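Local structure of Lmo0488 protein (Listeria monocytogenes serovar 1/2a, 5TED) at residues A[49-54]-A[67-72]; A[20-25]-A[36-41]; A[10-15]-A[153-158]. The protein binds shikimate through this effector-binding domain of QuiR, a LysR-type transcriptional regulator that activates protocatechuate biosynthesis genes in response to it. One frame throughout, in Å; residues are numbered along the deposited sequence.

Interaction 1 of 3, residues A[49-54]-A[67-72]; sequences DLKNEK and PDIEFL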
loop_
_atom_site.group_PDB
_atom_site.type_symbol
_atom_site.label_atom_id
_atom_site.label_comp_id
_atom_site.label_asym_id
_atom_site.label_seq_id
_atom_site.Cartn_x
_atom_site.Cartn_y
_atom_site.Cartn_z
ATOM N N ASP A 49 -0.523 14.694 10.748
ATOM C CA ASP A 49 0.699 14.151 11.335
ATOM C C ASP A 49 1.903 15.047 11.099
ATOM O O ASP A 49 2.912 14.914 11.807
ATOM C CB ASP A 49 0.977 12.746 10.809
ATOM C CG ASP A 49 0.077 11.708 11.444
ATOM O OD1 ASP A 49 -0.514 12.024 12.489
ATOM O OD2 ASP A 49 -0.006 10.570 10.939
ATOM N N LEU A 50 1.823 15.963 10.133
ATOM C CA LEU A 50 2.811 17.032 10.061
ATOM C C LEU A 50 2.566 18.047 11.165
ATOM O O LEU A 50 3.505 18.473 11.850
ATOM C CB LEU A 50 2.764 17.725 8.702
ATOM C CG LEU A 50 3.831 17.580 7.631
ATOM C CD1 LEU A 50 3.604 18.714 6.639
ATOM C CD2 LEU A 50 5.247 17.631 8.187
ATOM N N LYS A 51 1.301 18.439 11.359
ATOM C CA LYS A 51 0.984 19.456 12.356
ATOM C C LYS A 51 1.291 18.966 13.764
ATOM O O LYS A 51 1.753 19.743 14.605
ATOM C CB LYS A 51 -0.489 19.866 12.271
ATOM C CG LYS A 51 -0.827 20.726 11.089
ATOM C CD LYS A 51 -2.340 20.867 10.939
ATOM C CE LYS A 51 -2.694 21.718 9.729
ATOM N NZ LYS A 51 -4.173 21.791 9.548
ATOM N N ASN A 52 1.018 17.692 14.050
ATOM C CA ASN A 52 1.304 17.136 15.365
ATOM C C ASN A 52 2.734 16.638 15.480
ATOM O O ASN A 52 3.075 15.993 16.473
ATOM C CB ASN A 52 0.311 16.013 15.706
ATOM C CG ASN A 52 0.470 14.786 14.821
ATOM O OD1 ASN A 52 1.537 14.538 14.254
ATOM N ND2 ASN A 52 -0.599 13.994 14.716
ATOM N N GLU A 53 3.567 16.910 14.476
ATOM C CA GLU A 53 5.005 16.678 14.500
ATOM C C GLU A 53 5.379 15.206 14.519
ATOM O O GLU A 53 6.538 14.884 14.797
ATOM C CB GLU A 53 5.653 17.388 15.693
ATOM C CG GLU A 53 5.466 18.903 15.654
ATOM C CD GLU A 53 6.065 19.601 16.854
ATOM O OE1 GLU A 53 5.287 20.063 17.723
ATOM O OE2 GLU A 53 7.308 19.685 16.925
ATOM N N LYS A 54 4.442 14.299 14.215
ATOM C CA LYS A 54 4.822 12.902 14.031
ATOM C C LYS A 54 5.805 12.756 12.879
ATOM O O LYS A 54 6.716 11.919 12.931
ATOM C CB LYS A 54 3.586 12.036 13.791
ATOM C CG LYS A 54 2.842 11.665 15.059
ATOM C CD LYS A 54 1.889 10.503 14.812
ATOM C CE LYS A 54 1.324 9.949 16.117
ATOM N NZ LYS A 54 0.651 11.003 16.923
ATOM N N PRO A 67 -2.563 27.301 5.600
ATOM C CA PRO A 67 -1.527 28.342 5.672
ATOM C C PRO A 67 -0.364 27.991 6.588
ATOM O O PRO A 67 0.701 28.613 6.479
ATOM C CB PRO A 67 -2.301 29.558 6.191
ATOM C CG PRO A 67 -3.420 28.961 6.987
ATOM C CD PRO A 67 -3.820 27.719 6.243
ATOM N N ASP A 68 -0.538 27.033 7.500
ATOM C CA ASP A 68 0.543 26.614 8.382
ATOM C C ASP A 68 1.531 25.674 7.710
ATOM O O ASP A 68 2.594 25.403 8.287
ATOM C CB ASP A 68 -0.038 25.946 9.627
ATOM C CG ASP A 68 -0.910 26.893 10.443
ATOM O OD1 ASP A 68 -0.650 28.119 10.417
ATOM O OD2 ASP A 68 -1.851 26.406 11.100
ATOM N N ILE A 69 1.215 25.166 6.522
ATOM C CA ILE A 69 2.053 24.182 5.847
ATOM C C ILE A 69 2.670 24.830 4.622
ATOM O O ILE A 69 1.974 25.492 3.844
ATOM C CB ILE A 69 1.256 22.926 5.470
ATOM C CG1 ILE A 69 0.749 22.242 6.742
ATOM C CG2 ILE A 69 2.134 21.963 4.703
ATOM C CD1 ILE A 69 -0.103 21.066 6.494
ATOM N N GLU A 70 3.975 24.654 4.463
ATOM C CA GLU A 70 4.679 25.097 3.271
ATOM C C GLU A 70 4.759 23.939 2.289
ATOM O O GLU A 70 5.287 22.880 2.629
ATOM C CB GLU A 70 6.079 25.575 3.629
ATOM C CG GLU A 70 6.928 25.853 2.422
ATOM C CD GLU A 70 8.368 26.050 2.772
ATOM O OE1 GLU A 70 9.059 25.063 3.088
ATOM O OE2 GLU A 70 8.810 27.206 2.737
ATOM N N PHE A 71 4.253 24.140 1.075
ATOM C CA PHE A 71 4.326 23.144 0.011
ATOM C C PHE A 71 5.301 23.644 -1.051
ATOM O O PHE A 71 5.137 24.758 -1.556
ATOM C CB PHE A 71 2.956 22.905 -0.626
ATOM C CG PHE A 71 1.910 22.350 0.316
ATOM C CD1 PHE A 71 1.089 23.209 1.042
ATOM C CD2 PHE A 71 1.727 20.982 0.451
ATOM C CE1 PHE A 71 0.100 22.714 1.899
ATOM C CE2 PHE A 71 0.732 20.472 1.301
ATOM C CZ PHE A 71 -0.077 21.348 2.029
ATOM N N LEU A 72 6.331 22.854 -1.355
ATOM C CA LEU A 72 7.280 23.186 -2.413
ATOM C C LEU A 72 7.323 22.058 -3.435
ATOM O O LEU A 72 7.406 20.878 -3.053
ATOM C CB LEU A 72 8.700 23.452 -1.857
ATOM C CG LEU A 72 8.805 24.699 -0.961
ATOM C CD1 LEU A 72 10.157 24.799 -0.345
ATOM C CD2 LEU A 72 8.536 25.945 -1.768
#
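I69 meets L50 and K51 with two separate branches, and its first torsion decides which goes where. With chi1 at -63°, CG2 stands anti to the backbone N while CG1 lies beside that N and carries CD1 toward the K51 side chain. L50 adopts a chi1 of -108°, away from the staggered values; this rotation, with chi2 near anti, carries L50 CD1 to within 4.1 Å of I69 CG2, the two side chains crossing obliquely. K51 runs fully extended beyond CG and passes at about a right angle to I69, where K51 CE comes 4.2 Å from I69 CD1. Only the aliphatic stem of the lysine takes part here: its ammonium forms a salt bridge with E66, and K51 NZ stays 5.4 Å from D68 OD2, so any attraction to that second acid is at most long-range. On the strand itself, I69 CG2 also sits 3.5 Å above one face of the F71 ring, toward its rim. The helix stops just past K51. There N52 folds back, giving ND2 to D49 OD1 at 3.0 Å, while N52 OD1 accepts from K54 N at 2.9 Å in an Asx turn. A182 and I47 also touch I69. The arrangement is a helix C-terminus, that of 43-51, laid on the strands 69-84 and 177-184 of the mixed sheet in a LysR effector-binding domain of the periplasmic-binding-protein class.

Interaction 2 of 3, residues A[20-25]-A[36-41]; sequences ELVQNF and FSFFQG
F36 presents its ring to V22 and F25 inside the beta-alpha-beta unit formed by strand 4-10, helix 17-26 and strand 35-41. The axes of the short segments 20-25 and 36-41 run nearly antiparallel, at 172°, and approach no closer than 12.3 Å, a gap spanned by V22 and F25 from the helix and F36 and F38 from the strand. V22 CG2 lies over one face of the F36 ring, offset toward the rim, at 4.3 Å from F36 CZ. F25 comes instead at the edge of that ring, F25 CD2 lying 4.0 Å from F36 CZ; the chi1 of F25, -178°, sends its ring away from its own backbone N. S37 hydrogen-bonds through its backbone to strand 4-10. F38 returns to the helix side, and the same V22 CG2 sits 3.8 Å from both CE1 and CZ of F38, so one methyl is shared by two rings. Y149 of the second subunit packs on V22 and F36, and L144 of that subunit on F38. At F39 the backbone again hydrogen-bonds to strand 4-10. Q40 OE1 accepts from the backbone N of E136 and E137 of the second subunit. Q40 NE2 turns back along its own strand in a weak hydrogen bond of 3.3 Å to F38 O.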
loop_
_atom_site.group_PDB
_atom_site.type_symbol
_atom_site.label_atom_id
_atom_site.label_comp_id
_atom_site.label_asym_id
_atom_site.label_seq_id
_atom_site.Cartn_x
_atom_site.Cartn_y
_atom_site.Cartn_z
ATOM N N GLU A 20 15.109 6.462 -4.207
ATOM C CA GLU A 20 16.089 7.215 -4.989
ATOM C C GLU A 20 16.637 8.401 -4.205
ATOM O O GLU A 20 17.848 8.661 -4.210
ATOM C CB GLU A 20 15.454 7.696 -6.296
ATOM C CG GLU A 20 16.473 8.385 -7.267
ATOM C CD GLU A 20 15.865 8.744 -8.632
ATOM O OE1 GLU A 20 14.711 8.354 -8.900
ATOM O OE2 GLU A 20 16.547 9.409 -9.443
ATOM N N LEU A 21 15.756 9.143 -3.536
ATOM C CA LEU A 21 16.179 10.277 -2.717
ATOM C C LEU A 21 17.050 9.828 -1.547
ATOM O O LEU A 21 18.100 10.421 -1.272
ATOM C CB LEU A 21 14.938 11.018 -2.199
ATOM C CG LEU A 21 14.144 11.823 -3.230
ATOM C CD1 LEU A 21 12.854 12.300 -2.636
ATOM C CD2 LEU A 21 14.966 13.044 -3.705
ATOM N N VAL A 22 16.624 8.781 -0.839
ATOM C CA VAL A 22 17.362 8.331 0.344
ATOM C C VAL A 22 18.721 7.774 -0.049
ATOM O O VAL A 22 19.739 8.061 0.593
ATOM C CB VAL A 22 16.536 7.284 1.104
ATOM C CG1 VAL A 22 17.425 6.523 2.081
ATOM C CG2 VAL A 22 15.375 7.961 1.845
ATOM N N GLN A 23 18.765 6.976 -1.112
ATOM C CA GLN A 23 20.030 6.398 -1.543
ATOM C C GLN A 23 21.020 7.494 -1.944
ATOM O O GLN A 23 22.183 7.474 -1.529
ATOM C CB GLN A 23 19.784 5.405 -2.686
ATOM C CG GLN A 23 20.987 4.522 -3.033
ATOM C CD GLN A 23 22.006 5.228 -3.888
ATOM O OE1 GLN A 23 21.656 6.005 -4.769
ATOM N NE2 GLN A 23 23.276 4.952 -3.642
ATOM N N ASN A 24 20.567 8.475 -2.736
ATOM C CA ASN A 24 21.471 9.536 -3.174
ATOM C C ASN A 24 21.862 10.455 -2.017
ATOM O O ASN A 24 23.031 10.843 -1.895
ATOM C CB ASN A 24 20.836 10.337 -4.315
ATOM C CG ASN A 24 21.014 9.664 -5.675
ATOM O OD1 ASN A 24 22.064 9.813 -6.302
ATOM N ND2 ASN A 24 20.000 8.928 -6.138
ATOM N N PHE A 25 20.921 10.772 -1.131
ATOM C CA PHE A 25 21.254 11.557 0.057
ATOM C C PHE A 25 22.348 10.892 0.889
ATOM O O PHE A 25 23.294 11.554 1.346
ATOM C CB PHE A 25 19.987 11.736 0.898
ATOM C CG PHE A 25 20.175 12.560 2.140
ATOM C CD1 PHE A 25 20.319 13.930 2.054
ATOM C CD2 PHE A 25 20.112 11.974 3.397
ATOM C CE1 PHE A 25 20.456 14.701 3.188
ATOM C CE2 PHE A 25 20.228 12.743 4.541
ATOM C CZ PHE A 25 20.404 14.112 4.437
ATOM N N PHE A 36 16.332 7.241 9.497
ATOM C CA PHE A 36 14.992 7.554 9.023
ATOM C C PHE A 36 13.980 6.582 9.614
ATOM O O PHE A 36 14.294 5.420 9.890
ATOM C CB PHE A 36 14.853 7.435 7.505
ATOM C CG PHE A 36 15.554 8.491 6.710
ATOM C CD1 PHE A 36 16.906 8.390 6.428
ATOM C CD2 PHE A 36 14.835 9.551 6.175
ATOM C CE1 PHE A 36 17.544 9.353 5.655
ATOM C CE2 PHE A 36 15.462 10.508 5.396
ATOM C CZ PHE A 36 16.816 10.404 5.138
ATOM N N SER A 37 12.747 7.062 9.758
ATOM C CA SER A 37 11.568 6.209 9.828
ATOM C C SER A 37 10.603 6.675 8.748
ATOM O O SER A 37 10.480 7.880 8.510
ATOM C CB SER A 37 10.924 6.250 11.210
ATOM O OG SER A 37 11.554 5.296 12.056
ATOM N N PHE A 38 10.013 5.722 8.024
ATOM C CA PHE A 38 9.199 6.004 6.848
ATOM C C PHE A 38 7.745 5.632 7.101
ATOM O O PHE A 38 7.451 4.490 7.470
ATOM C CB PHE A 38 9.720 5.227 5.644
ATOM C CG PHE A 38 11.146 5.519 5.323
ATOM C CD1 PHE A 38 11.496 6.733 4.773
ATOM C CD2 PHE A 38 12.136 4.585 5.590
ATOM C CE1 PHE A 38 12.808 7.016 4.473
ATOM C CE2 PHE A 38 13.453 4.867 5.317
ATOM C CZ PHE A 38 13.788 6.094 4.737
ATOM N N PHE A 39 6.841 6.569 6.849
ATOM C CA PHE A 39 5.410 6.365 7.040
ATOM C C PHE A 39 4.681 6.531 5.709
ATOM O O PHE A 39 5.080 7.357 4.886
ATOM C CB PHE A 39 4.890 7.343 8.089
ATOM C CG PHE A 39 5.663 7.281 9.373
ATOM C CD1 PHE A 39 6.842 8.003 9.526
ATOM C CD2 PHE A 39 5.242 6.461 10.408
ATOM C CE1 PHE A 39 7.575 7.933 10.705
ATOM C CE2 PHE A 39 5.977 6.388 11.597
ATOM C CZ PHE A 39 7.139 7.124 11.742
ATOM N N GLN A 40 3.633 5.720 5.485
ATOM C CA GLN A 40 2.871 5.703 4.234
ATOM C C GLN A 40 1.404 6.022 4.514
ATOM O O GLN A 40 0.848 5.571 5.520
ATOM C CB GLN A 40 2.989 4.331 3.549
ATOM C CG GLN A 40 4.411 3.969 3.080
ATOM C CD GLN A 40 5.330 3.564 4.209
ATOM O OE1 GLN A 40 5.065 2.587 4.921
ATOM N NE2 GLN A 40 6.426 4.323 4.390
ATOM N N GLY A 41 0.773 6.795 3.632
ATOM C CA GLY A 41 -0.645 7.075 3.798
ATOM C C GLY A 41 -1.170 8.012 2.725
ATOM O O GLY A 41 -0.466 8.349 1.765
#

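Interaction 3 of 3, residues A[10-15]-A[153-158]; sequences IYTMGA and IMPKIS. With SKM ((3R,4S,5R)-3,4,5-trihydroxycyclohex-1-ene-1-carboxylic acid), chain D.
T12 touches P155, I157 and the bound shikimate with a single methyl, and no hydrogen bond joins the two segments, whose closest ends lie 138 residues apart in the chain. T12 CG2 lies 4.0 Å from I157 CG2, the side chains crossing at about a right angle, and 4.4 Å from P155 CG. A chi1 of 60° produces this split: it swings CG2 to a position anti to the carbonyl carbon, facing the other segment, and directs OG1 elsewhere, to Q77 NE2. The hydroxyl thus has its own partner and the contact stays apolar. The two sides belong to the two lobes of a periplasmic-binding-protein-like domain, with shikimate in the cleft between them. The shikimate oxygen O11 is approached from both lobes: P155 CG stands 3.6 Å from SKM O11, and T12 CG2 3.9 Å from the same SKM O11. Y11 contributes the edge of its ring, with CD2 3.6 Å from SKM O12 and that oxygen in the ring plane; its phenol OH bonds to E136. At the other end of the ligand, I10 packs against the carboxylate, I10 CG2 being 3.5 Å from SKM O2 and I10 CD1 3.7 Å from SKM O3. Shikimate is hydrogen-bonded to other pocket residues: T43 OG1, S61 OG, S112 OG, G113 N, D138 OD1 and E136 O.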
loop_
_atom_site.group_PDB
_atom_site.type_symbol
_atom_site.label_atom_id
_atom_site.label_comp_id
_atom_site.label_asym_id
_atom_site.label_seq_id
_atom_site.Cartn_x
_atom_site.Cartn_y
_atom_site.Cartn_z
ATOM N N ILE A 10 2.919 9.807 0.515
ATOM C CA ILE A 10 1.817 9.135 -0.159
ATOM C C ILE A 10 2.341 7.870 -0.826
ATOM O O ILE A 10 3.499 7.801 -1.261
ATOM C CB ILE A 10 1.142 10.070 -1.178
ATOM C CG1 ILE A 10 2.167 10.577 -2.195
ATOM C CG2 ILE A 10 0.493 11.252 -0.489
ATOM C CD1 ILE A 10 1.559 11.530 -3.267
ATOM N N TYR A 11 1.467 6.861 -0.902
ATOM C CA TYR A 11 1.872 5.498 -1.222
ATOM C C TYR A 11 2.749 5.409 -2.465
ATOM O O TYR A 11 3.702 4.616 -2.511
ATOM C CB TYR A 11 0.636 4.645 -1.424
ATOM C CG TYR A 11 -0.237 4.508 -0.211
ATOM C CD1 TYR A 11 0.145 3.710 0.857
ATOM C CD2 TYR A 11 -1.464 5.163 -0.145
ATOM C CE1 TYR A 11 -0.677 3.558 1.972
ATOM C CE2 TYR A 11 -2.297 5.020 0.968
ATOM C CZ TYR A 11 -1.887 4.214 2.019
ATOM O OH TYR A 11 -2.694 4.042 3.119
ATOM N N THR A 12 2.377 6.114 -3.534
ATOM C CA THR A 12 3.120 5.839 -4.761
ATOM C C THR A 12 4.584 6.242 -4.643
ATOM O O THR A 12 5.380 5.859 -5.501
ATOM C CB THR A 12 2.498 6.509 -5.996
ATOM O OG1 THR A 12 2.475 7.929 -5.833
ATOM C CG2 THR A 12 1.075 5.970 -6.270
ATOM N N MET A 13 4.961 7.004 -3.618
ATOM C CA MET A 13 6.359 7.407 -3.518
ATOM C C MET A 13 7.267 6.307 -2.970
ATOM O O MET A 13 8.491 6.457 -3.036
ATOM C CB MET A 13 6.484 8.666 -2.664
ATOM C CG MET A 13 5.759 9.892 -3.241
ATOM S SD MET A 13 6.524 10.624 -4.717
ATOM C CE MET A 13 5.730 9.715 -6.038
ATOM N N GLY A 14 6.709 5.205 -2.457
ATOM C CA GLY A 14 7.552 4.182 -1.833
ATOM C C GLY A 14 8.338 3.356 -2.830
ATOM O O GLY A 14 9.478 2.967 -2.566
ATOM N N ALA A 15 7.747 3.081 -3.991
ATOM C CA ALA A 15 8.356 2.132 -4.924
ATOM C C ALA A 15 9.720 2.616 -5.411
ATOM O O ALA A 15 10.675 1.834 -5.479
ATOM C CB ALA A 15 7.422 1.886 -6.111
ATOM N N ILE A 153 -9.077 6.066 -13.193
ATOM C CA ILE A 153 -8.087 7.091 -13.511
ATOM C C ILE A 153 -7.118 7.155 -12.338
ATOM O O ILE A 153 -7.546 7.257 -11.185
ATOM C CB ILE A 153 -8.747 8.457 -13.759
ATOM C CG1 ILE A 153 -7.693 9.540 -14.003
ATOM C CG2 ILE A 153 -9.607 8.853 -12.568
ATOM C CD1 ILE A 153 -8.295 10.891 -14.397
ATOM N N MET A 154 -5.820 7.080 -12.616
ATOM C CA MET A 154 -4.835 6.958 -11.546
ATOM C C MET A 154 -3.478 7.375 -12.090
ATOM O O MET A 154 -3.311 7.528 -13.301
ATOM C CB MET A 154 -4.786 5.525 -10.988
ATOM C CG MET A 154 -4.351 4.481 -11.988
ATOM S SD MET A 154 -4.609 2.766 -11.437
ATOM C CE MET A 154 -3.644 2.743 -9.921
ATOM N N PRO A 155 -2.483 7.557 -11.218
ATOM C CA PRO A 155 -1.139 7.893 -11.703
ATOM C C PRO A 155 -0.543 6.742 -12.493
ATOM O O PRO A 155 -0.714 5.572 -12.145
ATOM C CB PRO A 155 -0.331 8.142 -10.416
ATOM C CG PRO A 155 -1.288 8.153 -9.305
ATOM C CD PRO A 155 -2.526 7.406 -9.756
ATOM N N LYS A 156 0.212 7.079 -13.535
ATOM C CA LYS A 156 0.963 6.055 -14.244
ATOM C C LYS A 156 2.132 5.620 -13.363
ATOM O O LYS A 156 2.992 6.433 -13.023
ATOM C CB LYS A 156 1.439 6.584 -15.591
ATOM C CG LYS A 156 2.009 5.488 -16.481
ATOM C CD LYS A 156 2.808 6.063 -17.646
ATOM C CE LYS A 156 2.580 5.251 -18.907
ATOM N NZ LYS A 156 3.523 5.612 -20.004
ATOM N N ILE A 157 2.117 4.363 -12.920
ATOM C CA ILE A 157 3.134 3.822 -12.032
ATOM C C ILE A 157 3.616 2.500 -12.607
ATOM O O ILE A 157 2.929 1.849 -13.401
ATOM C CB ILE A 157 2.620 3.643 -10.587
ATOM C CG1 ILE A 157 1.387 2.739 -10.547
ATOM C CG2 ILE A 157 2.291 4.997 -9.970
ATOM C CD1 ILE A 157 0.884 2.471 -9.136
ATOM N N SER A 158 4.832 2.112 -12.197
ATOM C CA SER A 158 5.528 1.008 -12.855
ATOM C C SER A 158 4.779 -0.312 -12.721
ATOM O O SER A 158 4.936 -1.195 -13.573
ATOM C CB SER A 158 6.958 0.875 -12.302
ATOM O OG SER A 158 6.944 0.577 -10.919
HETATM O O12 SKM D . -1.691 6.754 -3.414
HETATM C C8 SKM D . -3.043 7.111 -3.683
HETATM C C6 SKM D . -3.694 7.522 -2.547
HETATM O O7 SKM D . -5.045 7.888 -2.823
HETATM C C5 SKM D . -3.012 8.850 -1.838
HETATM C C4 SKM D . -2.789 9.950 -2.783
HETATM C C1 SKM D . -2.569 11.392 -2.303
HETATM O O2 SKM D . -2.943 11.711 -1.137
HETATM O O3 SKM D . -2.039 12.249 -3.075
HETATM C C10 SKM D . -2.706 9.621 -4.350
HETATM C C9 SKM D . -3.067 8.329 -4.850
HETATM O O11 SKM D . -2.186 7.990 -5.846
#

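In the fold
Interactions 2 and 3 touch directly: G41 CA packs 3.6 Å from Y11 CZ and Q40 CB 4.0 Å from Y11 CD1, so segment 36-41 abuts two residues of the shikimate pocket, Y11 and, through G41 O, I10. Their centres are about 15 Å apart, and both also meet the second subunit. Interaction 1 is farther off. Its centre lies about 18 Å from that of interaction 2 and about 22 Å from that of interaction 3. In interaction 1 the side chain of L50 is about 12 Å from the bound shikimate. It is related to the others through the shared mixed sheet, in which strands 69-84 and 152-155 are neighbours, and through helix 43-51, which follows strand 35-41 in sequence.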